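Local coordinates for protein RTX-adhesin (Marinomonas primoryensis, PDB 5IRB) that forms part of a giant, calcium-binding bacterial adhesin that attaches its Antarctic bacterium to diatoms and ice, at residues V40-L48 / T57-W65; A212-T223 / V237-I248. One frame throughout, in Å; residues are numbered along the deposited sequence.

Contact 1. Residues V40-L48 / T57-W65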
# COMPACT_ATOMS: atom_id res chain seq x y z
N VAL A 40 -51.14 -23.20 -30.03
CA VAL A 40 -51.99 -22.19 -29.43
C VAL A 40 -52.62 -22.71 -28.12
O VAL A 40 -52.91 -23.90 -27.99
CB VAL A 40 -53.11 -21.79 -30.43
CG1 VAL A 40 -54.13 -20.88 -29.77
CG2 VAL A 40 -52.50 -21.12 -31.67
N PHE A 41 -52.76 -21.84 -27.13
CA PHE A 41 -53.34 -22.22 -25.85
C PHE A 41 -54.00 -20.99 -25.22
O PHE A 41 -53.73 -19.86 -25.63
CB PHE A 41 -52.29 -22.88 -24.95
CG PHE A 41 -51.08 -22.02 -24.66
CD1 PHE A 41 -51.10 -21.08 -23.65
CD2 PHE A 41 -49.94 -22.13 -25.44
CE1 PHE A 41 -49.97 -20.30 -23.37
CE2 PHE A 41 -48.81 -21.34 -25.18
CZ PHE A 41 -48.84 -20.41 -24.15
N SER A 42 -54.90 -21.20 -24.25
CA SER A 42 -55.61 -20.06 -23.66
C SER A 42 -55.21 -19.75 -22.22
O SER A 42 -55.56 -18.70 -21.69
CB SER A 42 -57.13 -20.30 -23.75
OG SER A 42 -57.51 -21.53 -23.16
N SER A 43 -54.46 -20.66 -21.58
CA SER A 43 -53.83 -20.35 -20.30
C SER A 43 -52.72 -21.36 -20.04
O SER A 43 -52.64 -22.40 -20.71
CB SER A 43 -54.83 -20.37 -19.14
OG SER A 43 -55.37 -21.66 -18.95
N GLY A 44 -51.88 -21.05 -19.06
CA GLY A 44 -50.83 -21.96 -18.67
C GLY A 44 -50.23 -21.60 -17.31
O GLY A 44 -50.41 -20.48 -16.82
N VAL A 45 -49.55 -22.58 -16.72
CA VAL A 45 -48.88 -22.42 -15.43
C VAL A 45 -47.42 -22.80 -15.56
O VAL A 45 -47.10 -23.97 -15.81
CB VAL A 45 -49.51 -23.29 -14.32
CG1 VAL A 45 -48.78 -23.09 -12.98
CG2 VAL A 45 -51.03 -23.02 -14.20
N VAL A 46 -46.54 -21.81 -15.39
CA VAL A 46 -45.10 -22.04 -15.30
C VAL A 46 -44.64 -22.29 -13.86
O VAL A 46 -44.94 -21.50 -12.96
CB VAL A 46 -44.30 -20.86 -15.88
CG1 VAL A 46 -42.79 -21.05 -15.62
CG2 VAL A 46 -44.58 -20.71 -17.36
N THR A 47 -43.94 -23.40 -13.67
CA THR A 47 -43.34 -23.74 -12.39
C THR A 47 -41.82 -23.70 -12.48
O THR A 47 -41.22 -24.32 -13.36
CB THR A 47 -43.81 -25.13 -11.92
OG1 THR A 47 -45.24 -25.12 -11.81
CG2 THR A 47 -43.21 -25.49 -10.57
N LEU A 48 -41.20 -22.97 -11.55
CA LEU A 48 -39.74 -22.84 -11.48
C LEU A 48 -39.27 -23.42 -10.17
O LEU A 48 -39.92 -23.23 -9.15
CB LEU A 48 -39.30 -21.38 -11.52
CG LEU A 48 -39.58 -20.39 -12.65
CD1 LEU A 48 -38.73 -19.15 -12.42
CD2 LEU A 48 -39.27 -21.00 -13.99
N THR A 57 -46.19 -18.95 -11.80
CA THR A 57 -46.88 -17.81 -12.38
C THR A 57 -47.76 -18.22 -13.55
O THR A 57 -47.68 -19.36 -14.00
CB THR A 57 -45.89 -16.73 -12.85
OG1 THR A 57 -46.61 -15.53 -13.10
CG2 THR A 57 -45.19 -17.17 -14.12
N ASN A 58 -48.54 -17.27 -14.06
CA ASN A 58 -49.37 -17.47 -15.24
C ASN A 58 -48.60 -17.18 -16.50
O ASN A 58 -47.53 -16.57 -16.43
CB ASN A 58 -50.57 -16.52 -15.23
CG ASN A 58 -51.69 -17.03 -14.40
OD1 ASN A 58 -51.81 -18.23 -14.20
ND2 ASN A 58 -52.54 -16.12 -13.90
N VAL A 59 -49.11 -17.64 -17.64
CA VAL A 59 -48.56 -17.17 -18.90
C VAL A 59 -49.55 -16.19 -19.53
O VAL A 59 -50.77 -16.40 -19.57
CB VAL A 59 -48.13 -18.30 -19.86
CG1 VAL A 59 -48.34 -19.65 -19.24
CG2 VAL A 59 -48.74 -18.14 -21.20
N ASN A 60 -48.99 -15.08 -20.00
CA ASN A 60 -49.75 -13.99 -20.57
C ASN A 60 -50.35 -14.40 -21.90
O ASN A 60 -49.96 -15.43 -22.48
CB ASN A 60 -48.84 -12.77 -20.75
CG ASN A 60 -48.21 -12.32 -19.44
OD1 ASN A 60 -48.85 -12.32 -18.39
ND2 ASN A 60 -46.94 -11.94 -19.50
N PRO A 61 -51.35 -13.65 -22.37
CA PRO A 61 -51.98 -14.14 -23.60
C PRO A 61 -50.96 -14.19 -24.74
O PRO A 61 -51.06 -15.07 -25.59
CB PRO A 61 -53.07 -13.10 -23.88
CG PRO A 61 -53.40 -12.53 -22.53
CD PRO A 61 -52.08 -12.51 -21.78
N ASN A 62 -49.97 -13.31 -24.73
CA ASN A 62 -48.93 -13.33 -25.76
C ASN A 62 -47.84 -14.38 -25.52
O ASN A 62 -46.77 -14.29 -26.11
CB ASN A 62 -48.28 -11.95 -25.92
CG ASN A 62 -47.35 -11.58 -24.77
OD1 ASN A 62 -47.33 -12.23 -23.73
ND2 ASN A 62 -46.55 -10.52 -24.97
N GLY A 63 -48.09 -15.36 -24.65
CA GLY A 63 -47.12 -16.41 -24.45
C GLY A 63 -45.97 -16.10 -23.51
O GLY A 63 -45.21 -17.01 -23.15
N THR A 64 -45.81 -14.84 -23.11
CA THR A 64 -44.74 -14.50 -22.17
C THR A 64 -45.15 -14.76 -20.73
O THR A 64 -46.33 -14.94 -20.42
CB THR A 64 -44.33 -13.00 -22.26
OG1 THR A 64 -45.44 -12.18 -21.87
CG2 THR A 64 -43.86 -12.61 -23.65
N TRP A 65 -44.17 -14.77 -19.84
CA TRP A 65 -44.43 -14.91 -18.42
C TRP A 65 -43.27 -14.28 -17.65
O TRP A 65 -42.19 -14.07 -18.20
CB TRP A 65 -44.57 -16.37 -18.00
CG TRP A 65 -43.41 -17.24 -18.41
CD1 TRP A 65 -43.26 -17.92 -19.57
CD2 TRP A 65 -42.21 -17.47 -17.66
NE1 TRP A 65 -42.06 -18.59 -19.58
CE2 TRP A 65 -41.39 -18.33 -18.41
CE3 TRP A 65 -41.74 -17.04 -16.40
CZ2 TRP A 65 -40.16 -18.78 -17.97
CZ3 TRP A 65 -40.51 -17.48 -15.96
CH2 TRP A 65 -39.73 -18.34 -16.74
O HOH W 1 -51.38 -17.78 -25.28
O HOH W 2 -53.50 -16.24 -21.20
O HOH W 3 -53.11 -20.26 -15.63
O HOH W 4 -52.43 -18.12 -18.32
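First torsions bring Trp65 and Val46 together: Trp65 holds CG between its own N and carbonyl carbon (chi1 54°), while Val46, with CG1 trans to its N (chi1 173°), has CG2 beside that N and anti to the carbonyl carbon, where it comes down on the indole. The result is a CH-pi contact across a beta sandwich, with the hairpin of strands 43-50 and 53-58 in one sheet and strand 64-70 in the facing one. Val46 CG2 sits 3.8 Å from the centroid of the Trp65 five-membered ring, 9° off the normal, and CG1 of the same valine lies over the centre of the bicycle. Further along, Leu48 CD2 reaches Trp65 CH2 at 3.9 Å. Val36 of strand 29-38 also touches the indole, and Val86 lies against Val46, which buries the pair in the hydrophobic core.

The hairpin itself is zipped by backbone bonds. Val46 and Thr57 form a hydrogen-bonded antiparallel pair, Val46 N to Thr57 O at 3.0 Å and Thr57 N to Val46 O at 3.1 Å; Val45 and Asn58 follow as a non-hydrogen-bonded pair. Val59 N then donates to Gly44 O at 3.2 Å, from well above the carbonyl plane. Past this point the two chains part, and water bridges Ser42 O to Val59 O and Phe41 O to Pro61 O. Val59 CG2 comes in at the edge of the Phe41 ring, tight against CE1, its exact placement doubtful.

The type I turn Asn60-Gly63 leads into strand 64-70. Asn62 OD1 takes the Thr64 N-H in an Asx turn and also receives the Thr64 hydroxyl, while Asn60 ND2 donates to Thr64 OG1 at 2.8 Å, the hydroxyl lying almost in the Asn60 amide plane.

Contact 2. Residues A212-T223 / V237-I248. With CA (calcium ion), chain K.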
# COMPACT_ATOMS: atom_id res chain seq x y z
N ALA A 212 21.50 12.15 14.77
CA ALA A 212 22.66 11.38 15.15
C ALA A 212 23.19 11.95 16.47
O ALA A 212 22.87 13.08 16.82
CB ALA A 212 23.72 11.42 14.06
N ASP A 213 23.96 11.14 17.20
CA ASP A 213 24.33 11.45 18.58
C ASP A 213 25.82 11.78 18.73
O ASP A 213 26.67 11.00 18.33
CB ASP A 213 23.96 10.29 19.49
CG ASP A 213 22.46 10.05 19.53
OD1 ASP A 213 21.71 11.05 19.61
OD2 ASP A 213 22.04 8.88 19.43
N ALA A 214 26.11 12.94 19.29
CA ALA A 214 27.48 13.35 19.57
C ALA A 214 28.08 12.44 20.64
O ALA A 214 27.36 11.94 21.51
CB ALA A 214 27.53 14.80 20.01
N GLY A 215 29.38 12.20 20.55
CA GLY A 215 30.12 11.51 21.60
C GLY A 215 30.95 12.48 22.42
O GLY A 215 30.50 13.56 22.79
N THR A 216 32.20 12.09 22.67
CA THR A 216 33.16 12.89 23.44
C THR A 216 34.48 12.95 22.71
O THR A 216 35.06 11.92 22.35
CB THR A 216 33.40 12.32 24.85
OG1 THR A 216 32.15 12.24 25.55
CG2 THR A 216 34.32 13.23 25.64
N VAL A 217 34.94 14.17 22.48
CA VAL A 217 36.22 14.40 21.86
C VAL A 217 37.15 15.12 22.83
O VAL A 217 36.73 16.08 23.47
CB VAL A 217 36.04 15.22 20.58
CG1 VAL A 217 37.37 15.76 20.08
CG2 VAL A 217 35.39 14.35 19.52
N THR A 218 38.39 14.65 22.93
CA THR A 218 39.39 15.30 23.78
C THR A 218 40.65 15.61 22.97
O THR A 218 40.89 14.98 21.94
CB THR A 218 39.79 14.39 24.98
OG1 THR A 218 40.48 13.23 24.52
CG2 THR A 218 38.56 13.95 25.77
N VAL A 219 41.45 16.59 23.43
CA VAL A 219 42.76 16.85 22.84
C VAL A 219 43.83 16.68 23.93
O VAL A 219 43.73 17.29 25.01
CB VAL A 219 42.84 18.27 22.23
CG1 VAL A 219 44.20 18.52 21.58
CG2 VAL A 219 41.67 18.53 21.24
N ASN A 220 44.87 15.91 23.64
CA ASN A 220 45.95 15.74 24.59
C ASN A 220 46.78 17.02 24.71
O ASN A 220 46.58 17.97 23.97
CB ASN A 220 46.86 14.58 24.18
CG ASN A 220 46.11 13.26 24.09
OD1 ASN A 220 45.21 13.00 24.90
ND2 ASN A 220 46.44 12.45 23.09
N ALA A 221 47.72 17.01 25.64
CA ALA A 221 48.68 18.09 25.81
C ALA A 221 49.40 18.38 24.51
O ALA A 221 49.68 17.46 23.72
CB ALA A 221 49.68 17.72 26.93
N ILE A 222 49.68 19.65 24.27
CA ILE A 222 50.39 20.05 23.06
C ILE A 222 51.88 19.95 23.33
O ILE A 222 52.46 20.82 23.98
CB ILE A 222 50.00 21.47 22.63
CG1 ILE A 222 48.47 21.63 22.60
CG2 ILE A 222 50.67 21.85 21.31
CD1 ILE A 222 47.76 20.59 21.78
N THR A 223 52.48 18.87 22.82
CA THR A 223 53.74 18.31 23.34
C THR A 223 53.58 17.92 24.82
O THR A 223 52.55 18.20 25.44
CB THR A 223 54.94 19.28 23.16
OG1 THR A 223 54.74 20.46 23.96
CG2 THR A 223 55.10 19.67 21.69
N VAL A 237 54.60 19.33 14.90
CA VAL A 237 54.11 18.78 16.16
C VAL A 237 52.92 17.85 15.94
O VAL A 237 51.97 18.20 15.24
CB VAL A 237 53.71 19.90 17.14
CG1 VAL A 237 52.94 19.32 18.31
CG2 VAL A 237 54.94 20.62 17.64
N ALA A 238 52.98 16.67 16.54
CA ALA A 238 51.87 15.71 16.48
C ALA A 238 50.79 16.07 17.50
O ALA A 238 51.00 15.92 18.71
CB ALA A 238 52.38 14.29 16.71
N VAL A 239 49.66 16.56 17.01
CA VAL A 239 48.52 16.83 17.87
C VAL A 239 47.58 15.62 17.89
O VAL A 239 47.19 15.12 16.84
CB VAL A 239 47.78 18.09 17.41
CG1 VAL A 239 46.56 18.35 18.29
CG2 VAL A 239 48.74 19.30 17.40
N SER A 240 47.23 15.17 19.09
CA SER A 240 46.45 13.95 19.26
C SER A 240 45.37 14.11 20.32
O SER A 240 45.39 15.08 21.10
CB SER A 240 47.37 12.76 19.62
OG SER A 240 47.92 12.93 20.91
N GLY A 241 44.41 13.18 20.32
CA GLY A 241 43.31 13.19 21.26
C GLY A 241 42.46 11.93 21.14
O GLY A 241 42.91 10.93 20.58
N THR A 242 41.28 11.96 21.75
CA THR A 242 40.32 10.86 21.69
C THR A 242 38.99 11.31 21.06
O THR A 242 38.74 12.52 20.88
CB THR A 242 40.06 10.25 23.09
OG1 THR A 242 39.34 11.18 23.89
CG2 THR A 242 41.38 9.91 23.80
N ALA A 243 38.18 10.33 20.68
CA ALA A 243 36.89 10.56 20.02
C ALA A 243 36.16 9.23 20.14
O ALA A 243 36.52 8.29 19.45
CB ALA A 243 37.06 10.97 18.57
N THR A 244 35.23 9.14 21.09
CA THR A 244 34.44 7.95 21.35
C THR A 244 33.04 8.34 21.79
O THR A 244 32.80 9.48 22.14
CB THR A 244 35.05 7.08 22.48
OG1 THR A 244 35.05 7.84 23.69
CG2 THR A 244 36.48 6.68 22.16
N GLY A 245 32.14 7.36 21.83
CA GLY A 245 30.77 7.56 22.29
C GLY A 245 29.81 7.98 21.20
O GLY A 245 30.22 8.34 20.09
N GLY A 246 28.52 7.96 21.51
CA GLY A 246 27.51 8.37 20.54
C GLY A 246 27.68 7.61 19.24
O GLY A 246 27.91 6.40 19.25
N ASP A 247 27.59 8.31 18.11
CA ASP A 247 27.78 7.70 16.81
C ASP A 247 29.18 7.84 16.25
O ASP A 247 29.42 7.55 15.07
CB ASP A 247 26.78 8.30 15.82
CG ASP A 247 25.38 7.81 16.06
OD1 ASP A 247 25.22 6.60 16.35
OD2 ASP A 247 24.48 8.65 16.05
N ILE A 248 30.13 8.27 17.07
CA ILE A 248 31.51 8.39 16.61
C ILE A 248 32.03 7.00 16.23
O ILE A 248 31.81 6.02 16.95
CB ILE A 248 32.44 9.03 17.69
CG1 ILE A 248 32.03 10.48 17.95
CG2 ILE A 248 33.90 8.95 17.25
CD1 ILE A 248 32.84 11.19 19.07
CA CA K . 56.82 21.38 24.92
O HOH W 5 22.00 8.39 16.44
O HOH W 6 24.25 6.58 19.28
O HOH W 7 36.63 10.50 23.79
O HOH W 8 45.49 9.77 21.93
O HOH W 9 48.02 16.76 21.33
O HOH W 10 51.28 16.88 21.56
O HOH W 11 58.62 22.49 25.91
O HOH W 12 57.65 19.08 25.38
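The edge strand of a three-stranded antiparallel sheet, 216-219, pairs here with the central strand 236-244, and the chain beyond it runs into a calcium site. Thr216 with Thr244 and Thr218 with Thr242 are the hydrogen-bonded pairs, the Thr216 N to Thr244 O bond being 2.7 Å long and nearly straight onto the carbonyl. On the threonine face, Thr218 and Thr242 hold OG1 between backbone N and carbonyl carbon (chi1 67° and 69°), which sets the hydroxyls against each other. Their OG1 atoms are hydrogen-bonded, although the modelled 2.4 Å is doubtfully short. A water also joins Thr216 O to the hydroxyls of Thr242 and Thr244.

The other face looks into the beta sandwich of this domain. There Val217 CG2 packs on Ala243 CB at 3.9 Å, and Val292 of the five-stranded sheet touches both residues. Beyond the strand Asn220 grips Ser240 twice, by its backbone N to Ser240 O and by ND2 to Ser240 OG at 2.7 Å.

At the far end the Gly245-Ile248 type II' turn lies beside Asp213. Asp213 N donates to Asp247 OD2 at 2.8 Å, on the anti side and well out of the carboxylate plane, and Asp247 N returns a bond to Asp213 O at 2.9 Å. Two waters bridge the carboxylates, one holding Asp213 OD2 only weakly; they probably ease the like-charge repulsion. Asp247 touches Asp296, a ligand of another calcium ion. At the opposite end Thr223 CG2 rests on Val237 CG1 at 4.0 Å, while Thr223 OG1 binds calcium at 2.5 Å, alongside Asp225, Val227, Glu232 and two waters.

Overall arrangement
Contacts 1 and 2 sit in the first and last of three beta-sandwich domains strung along the chain; their centres are about 101 Å apart, on opposite sides of its centre. They share no elements, and they use the sandwich differently. Contact 1 combines a hairpin at the border of a five-stranded sheet with a bridge to the facing sheet, its core being an aromatic-aliphatic cluster and its outer end water-bridged. Contact 2 pairs two strands of one three-stranded sheet, longer in pairing, valines and alanine inward and threonines outward, with asparagine and aspartates in the loops and turn at its ends. Only contact 2 supplies a calcium ligand, at the end of its domain.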